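Local coordinates for DTDP-4-dehydrorhamnose reductase, rfbD ortholog (Clostridium acetobutylicum, PDB 1VL0), which binds NADH and probably catalyses the reduction of dTDP-6-deoxy-L-lyxo-4-hexulose to dTDP-L-rhamnose, completing dTDP-L-rhamnose biosynthesis, at residues Gln29-Gly34 against Leu200-Leu205; Lys57-Lys62 against Ala99-Val104; Lys122-Glu127 against Pro258-Leu263; Gly192-Thr197 against Gly222-Tyr227; Gly214-Thr219 against Tyr266-Thr271. One frame throughout, in Å; residues are numbered along the deposited sequence.

Contact 1. Residues Gln29-Gly34 against Leu200-Leu205; sequences QKQLKG and LARVVL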
# COMPACT_ATOMS: atom_id res chain seq x y z
N GLN A 29 15.13 -9.48 25.34
CA GLN A 29 15.69 -8.88 26.56
C GLN A 29 17.03 -9.56 26.89
O GLN A 29 18.00 -8.89 27.18
CB GLN A 29 14.73 -9.03 27.72
CG GLN A 29 13.57 -8.14 27.59
CD GLN A 29 12.64 -8.19 28.77
OE1 GLN A 29 11.59 -8.85 28.72
NE2 GLN A 29 13.02 -7.51 29.82
N LYS A 30 17.05 -10.89 26.78
CA LYS A 30 18.23 -11.67 27.11
C LYS A 30 19.40 -11.38 26.16
O LYS A 30 20.53 -11.18 26.61
CB LYS A 30 17.88 -13.15 27.09
CG LYS A 30 19.00 -14.10 27.38
CD LYS A 30 18.41 -15.47 27.67
CE LYS A 30 19.40 -16.60 27.48
NZ LYS A 30 18.72 -17.91 27.75
N GLN A 31 19.13 -11.28 24.86
CA GLN A 31 20.18 -10.96 23.90
C GLN A 31 20.65 -9.50 23.96
O GLN A 31 21.73 -9.17 23.48
CB GLN A 31 19.74 -11.32 22.48
CG GLN A 31 19.64 -12.85 22.23
CD GLN A 31 19.37 -13.22 20.80
OE1 GLN A 31 19.57 -12.39 19.91
NE2 GLN A 31 18.91 -14.45 20.54
N LEU A 32 19.85 -8.63 24.57
CA LEU A 32 20.23 -7.23 24.72
C LEU A 32 20.93 -6.93 26.05
O LEU A 32 21.45 -5.85 26.24
CB LEU A 32 19.00 -6.33 24.57
CG LEU A 32 18.45 -6.13 23.16
CD1 LEU A 32 17.17 -5.35 23.20
CD2 LEU A 32 19.44 -5.48 22.21
N LYS A 33 20.92 -7.86 26.99
CA LYS A 33 21.62 -7.67 28.25
C LYS A 33 23.12 -7.37 28.01
O LYS A 33 23.81 -8.04 27.26
CB LYS A 33 21.46 -8.87 29.19
CG LYS A 33 20.46 -8.66 30.31
N GLY A 34 23.60 -6.32 28.65
CA GLY A 34 25.00 -5.93 28.51
C GLY A 34 25.35 -5.16 27.25
O GLY A 34 26.46 -4.64 27.14
N LEU A 200 15.20 -16.11 15.90
CA LEU A 200 14.31 -15.04 15.55
C LEU A 200 14.82 -13.73 16.12
O LEU A 200 14.87 -12.73 15.44
CB LEU A 200 12.87 -15.34 16.03
CG LEU A 200 11.84 -14.21 15.75
CD1 LEU A 200 11.75 -13.80 14.26
CD2 LEU A 200 10.49 -14.69 16.29
N ALA A 201 15.22 -13.77 17.37
CA ALA A 201 15.71 -12.57 18.04
C ALA A 201 17.01 -12.02 17.45
O ALA A 201 17.22 -10.82 17.39
CB ALA A 201 15.89 -12.87 19.51
N ARG A 202 17.91 -12.91 17.06
CA ARG A 202 19.13 -12.53 16.38
C ARG A 202 18.80 -11.82 15.09
O ARG A 202 19.43 -10.85 14.72
CB ARG A 202 20.00 -13.76 16.08
CG ARG A 202 20.78 -14.29 17.23
CD ARG A 202 21.51 -15.57 16.90
NE ARG A 202 22.15 -16.22 18.07
CZ ARG A 202 22.69 -17.46 18.03
NH1 ARG A 202 22.67 -18.19 16.91
NH2 ARG A 202 23.24 -17.96 19.12
N VAL A 203 17.84 -12.35 14.34
CA VAL A 203 17.47 -11.72 13.09
C VAL A 203 16.84 -10.33 13.32
O VAL A 203 17.23 -9.35 12.67
CB VAL A 203 16.51 -12.62 12.29
CG1 VAL A 203 15.80 -11.82 11.21
CG2 VAL A 203 17.34 -13.77 11.66
N VAL A 204 15.91 -10.26 14.26
CA VAL A 204 15.26 -9.00 14.61
C VAL A 204 16.31 -7.98 14.91
O VAL A 204 16.23 -6.87 14.39
CB VAL A 204 14.30 -9.13 15.76
CG1 VAL A 204 13.92 -7.75 16.34
CG2 VAL A 204 13.06 -9.82 15.28
N LEU A 205 17.27 -8.33 15.75
CA LEU A 205 18.27 -7.32 16.18
C LEU A 205 19.29 -7.01 15.08
O LEU A 205 19.86 -5.90 15.05
CB LEU A 205 18.97 -7.78 17.43
CG LEU A 205 18.05 -7.94 18.67
CD1 LEU A 205 18.80 -8.67 19.80
CD2 LEU A 205 17.51 -6.63 19.15
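The side-chain amide of Gln-31 is flanked by two groups: the methyl of Ala-201 sits over one face, and the aliphatic root of Arg-202 comes in obliquely from beyond its outer end. Ala-201 CB is 3.6 Å from Gln-31 NE2. Gln-31 and Arg-202 cross at about a right angle, with Gln-31 OE1 3.5 Å from Arg-202 CG and the amide and guanidinium planes turned 44° apart. The same oxygen comes within 3.3 Å of Arg-202 N, but the angle is too poor for a hydrogen bond. Polar grip comes from elsewhere: Gln-31 NE2 gives its hydrogens to Val-198 O and Glu-27 OE2, which fixes the rotation of the amide. A chain fully extended beyond CG (chi2 -173°) carries it that far across the gap. Beside the amide, Leu-205 spreads its two methyls, CD1 lying 3.9 Å from Gln-31 CB and CD2 lying 3.8 Å from CD2 of the buried Leu-32. This is plain helix-to-helix packing in the Rossmann-type nucleotide-binding fold. Helix 23-32 leads from strand 13-18 to strand 37-42, and Leu-32 rests on Val-37 and Val-39 of the latter. Helix 197-210 follows strand 191-196; Leu-200 on it packs against strand 155-164, while Ala-201 also touches Leu-24, one of the NADH-binding residues.

Contact 2. Residues Lys57-Lys62 against Ala99-Val104; sequences KFFNEK and AAAYSV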
# COMPACT_ATOMS: atom_id res chain seq x y z
N LYS A 57 0.63 8.84 24.64
CA LYS A 57 1.23 9.47 25.80
C LYS A 57 2.56 8.82 26.16
O LYS A 57 3.53 9.49 26.47
CB LYS A 57 0.28 9.37 27.00
CG LYS A 57 0.73 10.21 28.19
CD LYS A 57 0.34 9.58 29.51
CE LYS A 57 -1.10 9.85 29.86
NZ LYS A 57 -1.21 11.09 30.69
N PHE A 58 2.59 7.50 26.15
CA PHE A 58 3.79 6.74 26.50
C PHE A 58 4.94 7.10 25.56
O PHE A 58 6.04 7.44 25.98
CB PHE A 58 3.48 5.24 26.41
CG PHE A 58 4.53 4.36 27.01
CD1 PHE A 58 5.67 4.04 26.28
CD2 PHE A 58 4.38 3.85 28.31
CE1 PHE A 58 6.65 3.22 26.81
CE2 PHE A 58 5.35 3.02 28.85
CZ PHE A 58 6.48 2.71 28.10
N PHE A 59 4.67 7.05 24.26
CA PHE A 59 5.71 7.41 23.28
C PHE A 59 6.17 8.86 23.40
O PHE A 59 7.35 9.15 23.28
CB PHE A 59 5.20 7.16 21.88
CG PHE A 59 5.41 5.73 21.43
CD1 PHE A 59 4.65 4.70 21.96
CD2 PHE A 59 6.36 5.42 20.48
CE1 PHE A 59 4.83 3.37 21.50
CE2 PHE A 59 6.58 4.11 20.08
CZ PHE A 59 5.80 3.10 20.58
N ASN A 60 5.23 9.78 23.62
CA ASN A 60 5.57 11.20 23.72
C ASN A 60 6.45 11.47 24.95
O ASN A 60 7.30 12.34 24.88
CB ASN A 60 4.33 12.09 23.75
CG ASN A 60 3.57 12.08 22.42
OD1 ASN A 60 4.09 11.70 21.38
ND2 ASN A 60 2.33 12.54 22.45
N GLU A 61 6.25 10.71 26.02
CA GLU A 61 7.02 10.87 27.27
C GLU A 61 8.35 10.11 27.21
O GLU A 61 9.39 10.68 27.57
CB GLU A 61 6.18 10.43 28.49
CG GLU A 61 4.95 11.32 28.69
CD GLU A 61 4.03 10.96 29.89
OE1 GLU A 61 4.12 9.83 30.45
OE2 GLU A 61 3.18 11.82 30.23
N LYS A 62 8.33 8.86 26.74
CA LYS A 62 9.53 8.03 26.75
C LYS A 62 10.43 8.24 25.53
O LYS A 62 11.63 7.96 25.60
CB LYS A 62 9.17 6.54 26.85
CG LYS A 62 9.05 6.02 28.28
CD LYS A 62 7.81 6.50 28.96
CE LYS A 62 7.67 5.87 30.37
NZ LYS A 62 6.65 6.63 31.18
N ALA A 99 2.03 4.47 14.40
CA ALA A 99 1.77 5.89 14.32
C ALA A 99 2.43 6.67 15.46
O ALA A 99 2.97 7.75 15.22
CB ALA A 99 0.31 6.16 14.37
N ALA A 100 2.37 6.11 16.66
CA ALA A 100 2.97 6.75 17.84
C ALA A 100 4.47 6.80 17.64
O ALA A 100 5.10 7.76 17.95
CB ALA A 100 2.59 6.00 19.09
N ALA A 101 5.05 5.70 17.16
CA ALA A 101 6.45 5.67 16.77
C ALA A 101 6.78 6.76 15.77
O ALA A 101 7.69 7.55 15.99
CB ALA A 101 6.85 4.29 16.23
N TYR A 102 6.06 6.79 14.66
CA TYR A 102 6.23 7.84 13.66
C TYR A 102 6.27 9.26 14.22
O TYR A 102 7.09 10.06 13.83
CB TYR A 102 5.16 7.74 12.57
CG TYR A 102 5.37 8.74 11.46
CD1 TYR A 102 6.31 8.52 10.48
CD2 TYR A 102 4.66 9.96 11.43
CE1 TYR A 102 6.54 9.45 9.47
CE2 TYR A 102 4.89 10.91 10.44
CZ TYR A 102 5.84 10.65 9.46
OH TYR A 102 6.10 11.54 8.44
N SER A 103 5.38 9.55 15.15
CA SER A 103 5.30 10.86 15.76
C SER A 103 6.57 11.25 16.47
O SER A 103 6.84 12.42 16.54
CB SER A 103 4.11 10.94 16.73
OG SER A 103 2.91 10.81 15.95
N VAL A 104 7.35 10.28 16.96
CA VAL A 104 8.60 10.60 17.68
C VAL A 104 9.87 10.22 16.88
O VAL A 104 10.99 10.27 17.40
CB VAL A 104 8.61 9.98 19.13
CG1 VAL A 104 7.45 10.56 19.91
CG2 VAL A 104 8.50 8.43 19.11
O HOH W 1 3.24 9.48 19.81
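Asn-60 OD1 accepts a hydrogen bond from a water 2.8 Å away, and that water spends its other hydrogen on Ala-100 O at 3.1 Å, so one molecule spans the gap between two helices. These are helices 52-62 and 83-104 of the Rossmann-type domain, packed nearly parallel at -27° with short-segment axes 9.1 Å apart. The water marks the polar margin; the buried part belongs to Phe-59. Its ring receives the methyl of Ala-100 over one face as a CH-pi contact, CB standing 3.9 Å from the ring centroid and offset toward the rim. Ala-101 meets the far part of the ring, its CB 3.9 Å from Phe-59 CE2. Ala-100 faces Phe-59 directly, with their CA atoms 6.1 Å apart. Phe-59 also leans on Leu-16 of strand 13-18, while Tyr-102, turned away from this interface, packs against Tyr-102 of both neighbouring subunits. Val-104 closes the C-terminal end with both branches, which chi1 of -61° parts: CG1, opposite the carbonyl carbon, lies 3.7 Å from the backbone Phe-59 O, and CG2, between the backbone N and the carbonyl carbon, meets the edge of the Phe-59 ring in its plane, 3.9 Å from CD2.

Contact 3. Residues Lys122-Glu127 against Pro258-Leu263; sequences KEPITE and PKYSVL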
# COMPACT_ATOMS: atom_id res chain seq x y z
N LYS A 122 3.21 -25.10 -2.63
CA LYS A 122 3.85 -26.39 -2.85
C LYS A 122 5.36 -26.28 -2.71
O LYS A 122 6.06 -27.30 -2.79
CB LYS A 122 3.46 -26.95 -4.22
CG LYS A 122 2.18 -27.86 -4.21
CD LYS A 122 0.86 -27.09 -4.37
CE LYS A 122 -0.38 -27.90 -3.88
NZ LYS A 122 -1.60 -27.03 -3.61
N GLU A 123 5.86 -25.06 -2.50
CA GLU A 123 7.29 -24.83 -2.26
C GLU A 123 7.50 -23.65 -1.29
O GLU A 123 6.56 -22.86 -1.06
CB GLU A 123 7.99 -24.61 -3.58
CG GLU A 123 7.34 -23.59 -4.50
CD GLU A 123 8.19 -23.31 -5.77
OE1 GLU A 123 9.27 -22.64 -5.66
OE2 GLU A 123 7.75 -23.74 -6.87
N PRO A 124 8.70 -23.54 -0.70
CA PRO A 124 8.97 -22.48 0.28
C PRO A 124 8.52 -21.06 -0.18
O PRO A 124 8.80 -20.61 -1.33
CB PRO A 124 10.49 -22.57 0.50
CG PRO A 124 10.78 -24.01 0.23
CD PRO A 124 9.90 -24.37 -0.91
N ILE A 125 7.78 -20.40 0.71
CA ILE A 125 7.02 -19.21 0.35
C ILE A 125 7.89 -18.02 0.61
O ILE A 125 8.44 -17.90 1.69
CB ILE A 125 5.75 -19.14 1.20
CG1 ILE A 125 4.93 -20.42 1.01
CG2 ILE A 125 4.93 -17.95 0.83
CD1 ILE A 125 3.92 -20.60 2.17
N THR A 126 8.02 -17.15 -0.38
CA THR A 126 8.81 -15.92 -0.21
C THR A 126 7.96 -14.72 0.15
O THR A 126 6.75 -14.72 0.05
CB THR A 126 9.62 -15.55 -1.44
OG1 THR A 126 8.80 -14.82 -2.35
CG2 THR A 126 10.18 -16.73 -2.15
N GLU A 127 8.65 -13.68 0.58
CA GLU A 127 8.01 -12.43 0.95
C GLU A 127 7.28 -11.75 -0.23
O GLU A 127 6.56 -10.81 -0.02
CB GLU A 127 9.08 -11.48 1.45
CG GLU A 127 9.80 -11.93 2.73
CD GLU A 127 11.01 -12.84 2.51
OE1 GLU A 127 11.12 -13.52 1.46
OE2 GLU A 127 11.85 -12.89 3.44
N PRO A 258 -2.82 -24.21 7.77
CA PRO A 258 -2.27 -24.37 6.44
C PRO A 258 -1.68 -25.76 6.30
O PRO A 258 -1.07 -26.26 7.23
CB PRO A 258 -1.14 -23.31 6.38
CG PRO A 258 -1.25 -22.50 7.62
CD PRO A 258 -1.94 -23.37 8.61
N LYS A 259 -1.87 -26.39 5.15
CA LYS A 259 -1.22 -27.67 4.90
C LYS A 259 0.30 -27.49 4.79
O LYS A 259 1.06 -28.35 5.21
CB LYS A 259 -1.77 -28.32 3.62
CG LYS A 259 -3.22 -28.74 3.76
CD LYS A 259 -3.57 -30.14 3.29
CE LYS A 259 -3.72 -31.12 4.51
NZ LYS A 259 -4.99 -30.95 5.30
N TYR A 260 0.71 -26.41 4.14
CA TYR A 260 2.07 -26.16 3.79
C TYR A 260 2.40 -24.70 4.11
O TYR A 260 1.94 -23.79 3.40
CB TYR A 260 2.29 -26.43 2.31
CG TYR A 260 3.77 -26.33 1.90
CD1 TYR A 260 4.37 -25.09 1.72
CD2 TYR A 260 4.54 -27.45 1.70
CE1 TYR A 260 5.70 -24.96 1.37
CE2 TYR A 260 5.87 -27.34 1.30
CZ TYR A 260 6.45 -26.10 1.16
OH TYR A 260 7.77 -26.00 0.82
N SER A 261 3.19 -24.48 5.15
CA SER A 261 3.55 -23.14 5.57
C SER A 261 5.05 -22.95 5.73
O SER A 261 5.50 -22.22 6.60
CB SER A 261 2.81 -22.80 6.87
OG SER A 261 2.89 -23.85 7.78
N VAL A 262 5.83 -23.58 4.85
CA VAL A 262 7.27 -23.39 4.86
C VAL A 262 7.55 -22.01 4.29
O VAL A 262 7.17 -21.74 3.16
CB VAL A 262 8.01 -24.48 4.04
CG1 VAL A 262 9.51 -24.22 4.03
CG2 VAL A 262 7.73 -25.81 4.62
N LEU A 263 8.20 -21.15 5.08
CA LEU A 263 8.61 -19.87 4.61
C LEU A 263 10.06 -19.90 4.20
O LEU A 263 10.91 -20.33 4.96
CB LEU A 263 8.46 -18.84 5.72
CG LEU A 263 7.08 -18.74 6.34
CD1 LEU A 263 7.10 -17.57 7.39
CD2 LEU A 263 6.02 -18.49 5.32
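Tyr-260 and Ile-125 make the close-packed part of this meeting of two loops. The Tyr-260 ring is held flat between Lys-122, whose carbonyl carbon lies over one face, and Val-262 of its own segment, whose CG2 covers the opposite face. The ring reaches across because chi1 of -174° swings CG opposite the backbone N, until its hydroxyl meets the start of Pro-124: Tyr-260 OH is 3.0 Å from Pro-124 N, near the ring plane. The proline nitrogen carries no hydrogen and, as an amide, accepts poorly, so this is a close contact, not a hydrogen bond. Farther along, Ile-125 N donates to Val-262 O over 2.9 Å, at 158°. Ile-125 O has a backbone hydrogen bond with Arg-264 and is approached by Leu-263 CA at 3.5 Å. The result is a single beta bridge between segments running in roughly the same direction, outside any regular strand. It joins the loop after strand 107-113 to the loop before helix 266-270, and an unidentified bound molecule, probably from the crystallisation liquor, lies about 4 Å from the Pro-124 side chain. Pro-124 and Val-262 lie side by side, CG to CG1 4.0 Å. Ile-125 presents CB to Leu-263 CD2 at 4.2 Å. Toward solvent the fit slackens: the side chains of Lys-122 and Glu-123 leave the backbone away from the partner loop, and Lys-122 NZ bonds back to Glu-120 O.

Contact 4. Residues Gly192-Thr197 against Gly222-Tyr227; sequences GTPTST and GICSWY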
# COMPACT_ATOMS: atom_id res chain seq x y z
N GLY A 192 6.10 -27.23 7.84
CA GLY A 192 6.62 -25.90 8.13
C GLY A 192 8.01 -26.14 8.65
O GLY A 192 8.63 -27.11 8.31
N THR A 193 8.48 -25.25 9.50
CA THR A 193 9.78 -25.37 10.11
C THR A 193 9.71 -24.84 11.55
O THR A 193 9.37 -23.67 11.73
CB THR A 193 10.82 -24.52 9.40
OG1 THR A 193 10.69 -24.67 7.98
CG2 THR A 193 12.24 -25.00 9.82
N PRO A 194 10.08 -25.69 12.53
CA PRO A 194 10.19 -25.28 13.94
C PRO A 194 11.19 -24.16 14.07
O PRO A 194 12.23 -24.25 13.41
CB PRO A 194 10.73 -26.53 14.63
CG PRO A 194 10.28 -27.70 13.69
CD PRO A 194 10.41 -27.13 12.34
N THR A 195 10.88 -23.12 14.87
CA THR A 195 11.72 -21.96 14.98
C THR A 195 11.93 -21.58 16.40
O THR A 195 10.98 -21.51 17.17
CB THR A 195 11.10 -20.77 14.18
OG1 THR A 195 11.02 -21.15 12.80
CG2 THR A 195 12.01 -19.52 14.21
N SER A 196 13.21 -21.43 16.74
CA SER A 196 13.60 -21.05 18.11
C SER A 196 13.56 -19.56 18.20
O SER A 196 13.95 -18.91 17.27
CB SER A 196 15.05 -21.53 18.44
OG SER A 196 15.44 -21.10 19.76
N THR A 197 13.20 -19.00 19.36
CA THR A 197 13.27 -17.55 19.56
C THR A 197 14.69 -17.02 19.52
O THR A 197 14.93 -15.83 19.34
CB THR A 197 12.66 -17.13 20.91
OG1 THR A 197 13.18 -17.95 21.98
CG2 THR A 197 11.17 -17.36 20.91
N GLY A 222 15.35 -25.54 6.82
CA GLY A 222 14.81 -26.87 6.70
C GLY A 222 13.30 -26.91 6.65
O GLY A 222 12.63 -25.88 6.55
N ILE A 223 12.76 -28.12 6.73
CA ILE A 223 11.34 -28.40 6.57
C ILE A 223 10.98 -29.72 7.24
O ILE A 223 11.72 -30.68 7.13
CB ILE A 223 10.97 -28.45 5.06
CG1 ILE A 223 9.58 -29.07 4.84
CG2 ILE A 223 12.03 -29.25 4.28
CD1 ILE A 223 9.13 -29.07 3.41
N CYS A 224 9.85 -29.76 7.95
CA CYS A 224 9.29 -31.00 8.46
C CYS A 224 7.80 -30.85 8.78
O CYS A 224 7.23 -29.77 8.68
CB CYS A 224 10.08 -31.44 9.69
SG CYS A 224 9.88 -30.37 11.16
N SER A 225 7.16 -31.97 9.11
CA SER A 225 5.80 -31.96 9.65
C SER A 225 5.84 -31.87 11.17
O SER A 225 6.90 -32.07 11.78
CB SER A 225 5.08 -33.26 9.28
OG SER A 225 5.67 -34.35 10.00
N TRP A 226 4.67 -31.62 11.79
CA TRP A 226 4.55 -31.66 13.26
C TRP A 226 4.93 -33.03 13.82
O TRP A 226 5.54 -33.10 14.90
CB TRP A 226 3.17 -31.28 13.77
CG TRP A 226 2.80 -29.87 13.55
CD1 TRP A 226 1.93 -29.39 12.60
CD2 TRP A 226 3.22 -28.73 14.31
NE1 TRP A 226 1.81 -28.02 12.71
CE2 TRP A 226 2.60 -27.59 13.74
CE3 TRP A 226 4.10 -28.55 15.39
CZ2 TRP A 226 2.80 -26.30 14.24
CZ3 TRP A 226 4.31 -27.28 15.86
CH2 TRP A 226 3.66 -26.16 15.29
N TYR A 227 4.57 -34.09 13.09
CA TYR A 227 4.96 -35.45 13.42
C TYR A 227 6.51 -35.57 13.51
O TYR A 227 7.06 -36.02 14.50
CB TYR A 227 4.33 -36.44 12.42
CG TYR A 227 4.96 -37.82 12.47
CD1 TYR A 227 4.62 -38.74 13.47
CD2 TYR A 227 5.94 -38.18 11.55
CE1 TYR A 227 5.22 -39.99 13.53
CE2 TYR A 227 6.55 -39.41 11.59
CZ TYR A 227 6.19 -40.32 12.59
OH TYR A 227 6.79 -41.54 12.63
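Pro-194 lays its ring against the sulfur of Cys-224, with CD 3.5 Å and CG 3.7 Å from SG. The sulfur gets there because it sits between the backbone N and the carbonyl carbon of Cys-224 (chi1 69°). Beside this apolar touch, the backbones pair. Gly-192 N donates to Cys-224 O, and Cys-224 N returns a bond to Gly-192 O, both 2.9 Å; the second is close to straight at 171°. Together the two bonds make Gly-192 and Cys-224 an antiparallel hydrogen-bonded pair. Ile-223 CA adds a C-H contact to Gly-192 O at 3.5 Å. The next residue carries the pairing on with its side chain: Thr-193 OG1 donates a short 2.7 Å bond to Gly-222 O, approaching from 36° above the carbonyl plane, while Thr-193 CG2 lies against the same oxygen at 3.4 Å. Ile-223 faces away from this pairing, and its side chain comes within about 3 Å of an unidentified bound molecule, probably from the crystallisation liquor. Through the bridge, short strand 224-225 joins the main sheet at strand 191-196, which itself runs parallel to strand 155-164. Trp-279 of helix 279-290 covers Thr-193, Pro-194 and Cys-224 together. Ser-225 then N-caps helix 226-237, where Trp-226 stacks on Trp-162, and Ser-196 caps the start of helix 197-210.

Contact 5. Residues Gly214-Thr219 against Tyr266-Thr271; sequences GTFHCT and YMLELT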
# COMPACT_ATOMS: atom_id res chain seq x y z
N GLY A 214 11.87 -3.38 5.75
CA GLY A 214 11.05 -4.16 4.85
C GLY A 214 10.39 -5.33 5.54
O GLY A 214 10.31 -5.39 6.75
N THR A 215 9.94 -6.27 4.73
CA THR A 215 9.30 -7.46 5.20
C THR A 215 10.20 -8.66 5.03
O THR A 215 10.69 -8.92 3.93
CB THR A 215 7.97 -7.65 4.43
OG1 THR A 215 7.09 -6.54 4.73
CG2 THR A 215 7.22 -8.91 4.87
N PHE A 216 10.39 -9.40 6.13
CA PHE A 216 11.27 -10.58 6.16
C PHE A 216 10.52 -11.79 6.68
O PHE A 216 9.84 -11.69 7.67
CB PHE A 216 12.47 -10.35 7.07
CG PHE A 216 13.34 -9.20 6.63
CD1 PHE A 216 12.98 -7.89 6.95
CD2 PHE A 216 14.45 -9.41 5.82
CE1 PHE A 216 13.82 -6.75 6.51
CE2 PHE A 216 15.24 -8.31 5.39
CZ PHE A 216 14.90 -7.02 5.71
N HIS A 217 10.76 -12.93 6.08
CA HIS A 217 10.48 -14.23 6.68
C HIS A 217 11.66 -14.67 7.54
O HIS A 217 12.83 -14.47 7.19
CB HIS A 217 10.24 -15.27 5.58
CG HIS A 217 8.97 -15.05 4.83
ND1 HIS A 217 8.64 -15.77 3.69
CD2 HIS A 217 7.97 -14.15 5.02
CE1 HIS A 217 7.45 -15.36 3.27
NE2 HIS A 217 7.04 -14.37 4.05
N CYS A 218 11.35 -15.23 8.71
CA CYS A 218 12.37 -15.70 9.63
C CYS A 218 11.90 -16.94 10.38
O CYS A 218 11.34 -16.83 11.49
CB CYS A 218 12.75 -14.62 10.64
SG CYS A 218 14.14 -15.21 11.61
N THR A 219 12.06 -18.09 9.73
CA THR A 219 12.04 -19.37 10.38
C THR A 219 13.44 -20.05 10.26
O THR A 219 14.30 -19.66 9.46
CB THR A 219 10.94 -20.28 9.79
OG1 THR A 219 11.17 -20.49 8.39
CG2 THR A 219 9.60 -19.62 9.87
N TYR A 266 13.89 -15.54 2.14
CA TYR A 266 14.43 -15.02 0.86
C TYR A 266 15.04 -13.63 0.96
O TYR A 266 16.10 -13.34 0.43
CB TYR A 266 13.33 -15.05 -0.17
CG TYR A 266 13.77 -15.02 -1.61
CD1 TYR A 266 14.90 -15.65 -2.05
CD2 TYR A 266 13.00 -14.33 -2.55
CE1 TYR A 266 15.28 -15.59 -3.41
CE2 TYR A 266 13.35 -14.25 -3.85
CZ TYR A 266 14.50 -14.90 -4.29
OH TYR A 266 14.80 -14.82 -5.63
N MSE A 267 14.40 -12.77 1.71
CA MSE A 267 14.94 -11.40 1.86
C MSE A 267 16.24 -11.38 2.60
O MSE A 267 17.12 -10.55 2.32
CB MSE A 267 13.92 -10.51 2.58
CG MSE A 267 12.79 -10.09 1.67
SE MSE A 267 13.39 -8.62 0.48
CE MSE A 267 13.73 -7.24 1.83
N LEU A 268 16.38 -12.27 3.58
CA LEU A 268 17.68 -12.44 4.22
C LEU A 268 18.75 -12.94 3.27
O LEU A 268 19.86 -12.38 3.20
CB LEU A 268 17.56 -13.34 5.44
CG LEU A 268 16.89 -12.71 6.66
CD1 LEU A 268 16.73 -13.77 7.75
CD2 LEU A 268 17.66 -11.50 7.20
N GLU A 269 18.41 -13.96 2.49
CA GLU A 269 19.30 -14.51 1.47
C GLU A 269 19.72 -13.47 0.43
O GLU A 269 20.86 -13.43 -0.00
CB GLU A 269 18.62 -15.66 0.74
CG GLU A 269 18.39 -16.90 1.58
CD GLU A 269 17.54 -17.97 0.82
OE1 GLU A 269 17.22 -17.78 -0.35
OE2 GLU A 269 17.17 -19.01 1.41
N LEU A 270 18.79 -12.61 0.03
CA LEU A 270 19.05 -11.61 -0.98
C LEU A 270 19.76 -10.36 -0.44
O LEU A 270 20.16 -9.52 -1.24
CB LEU A 270 17.73 -11.15 -1.61
CG LEU A 270 16.86 -12.11 -2.43
CD1 LEU A 270 15.56 -11.39 -2.77
CD2 LEU A 270 17.58 -12.55 -3.67
N THR A 271 19.83 -10.20 0.88
CA THR A 271 20.41 -9.00 1.48
C THR A 271 21.63 -9.34 2.32
O THR A 271 22.68 -9.61 1.75
CB THR A 271 19.38 -8.16 2.23
OG1 THR A 271 18.75 -8.91 3.25
CG2 THR A 271 18.17 -7.75 1.31
O HOH W 2 13.95 -13.38 4.94
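Phe-216 and Met-267, a selenomethionine in this crystal, both set CG anti to the carbonyl carbon (chi1 -61° for Phe-216), and the methionine chain then bends twice, chi2 -78° and chi3 -65°. That fold curls Met-267 back so that it meets the aromatic ring at two points: CB lies 3.5 Å from Phe-216 CD2, and CE lies 4.0 Å from Phe-216 CE2. The two side chains cross at about a right angle, as do Phe-216 and Leu-268, where CD2 of the leucine is 4.1 Å from CD2 of the ring. Met-267 CG presses on Thr-215 O at 3.3 Å. What meets here is strand 214-217, which pairs with strand 155-164 in the central Rossmann-type sheet, and the short helix 266-270 lying across it. A water bridges their backbones, donating to His-217 O at 2.7 Å and accepting from Leu-268 N at 3.0 Å, thereby satisfying an N-H in the first turn of the helix. Glu-127 OE2 bridges the same elements, accepting from both His-217 N and Met-267 N. Val-207 of helix 197-210 also packs on Phe-216, and Met-267 also packs on Ile-92 of a neighbouring subunit.

How the contacts relate
From the N terminus, contact 1 opens first and closes at 200-205, tying the first helix of the nucleotide-binding fold to helix 197-210. Contact 2 nests inside that loop, joining two helices at the far end. Contact 3 starts at 122-127, before contact 1 has closed, and ends beyond it, so the two cross; contact 4 also crosses contact 1 and nests within contact 3. Contact 5 opens only after contact 1 closes, crossing contacts 3 and 4. Contacts 3, 4 and 5 touch one another, knitting the loops after strands 107-113 and 242-246 to the sheet. Contact 1 reaches contact 5 through Val-203 and Leu-200 on Cys-218; contact 2 stands apart.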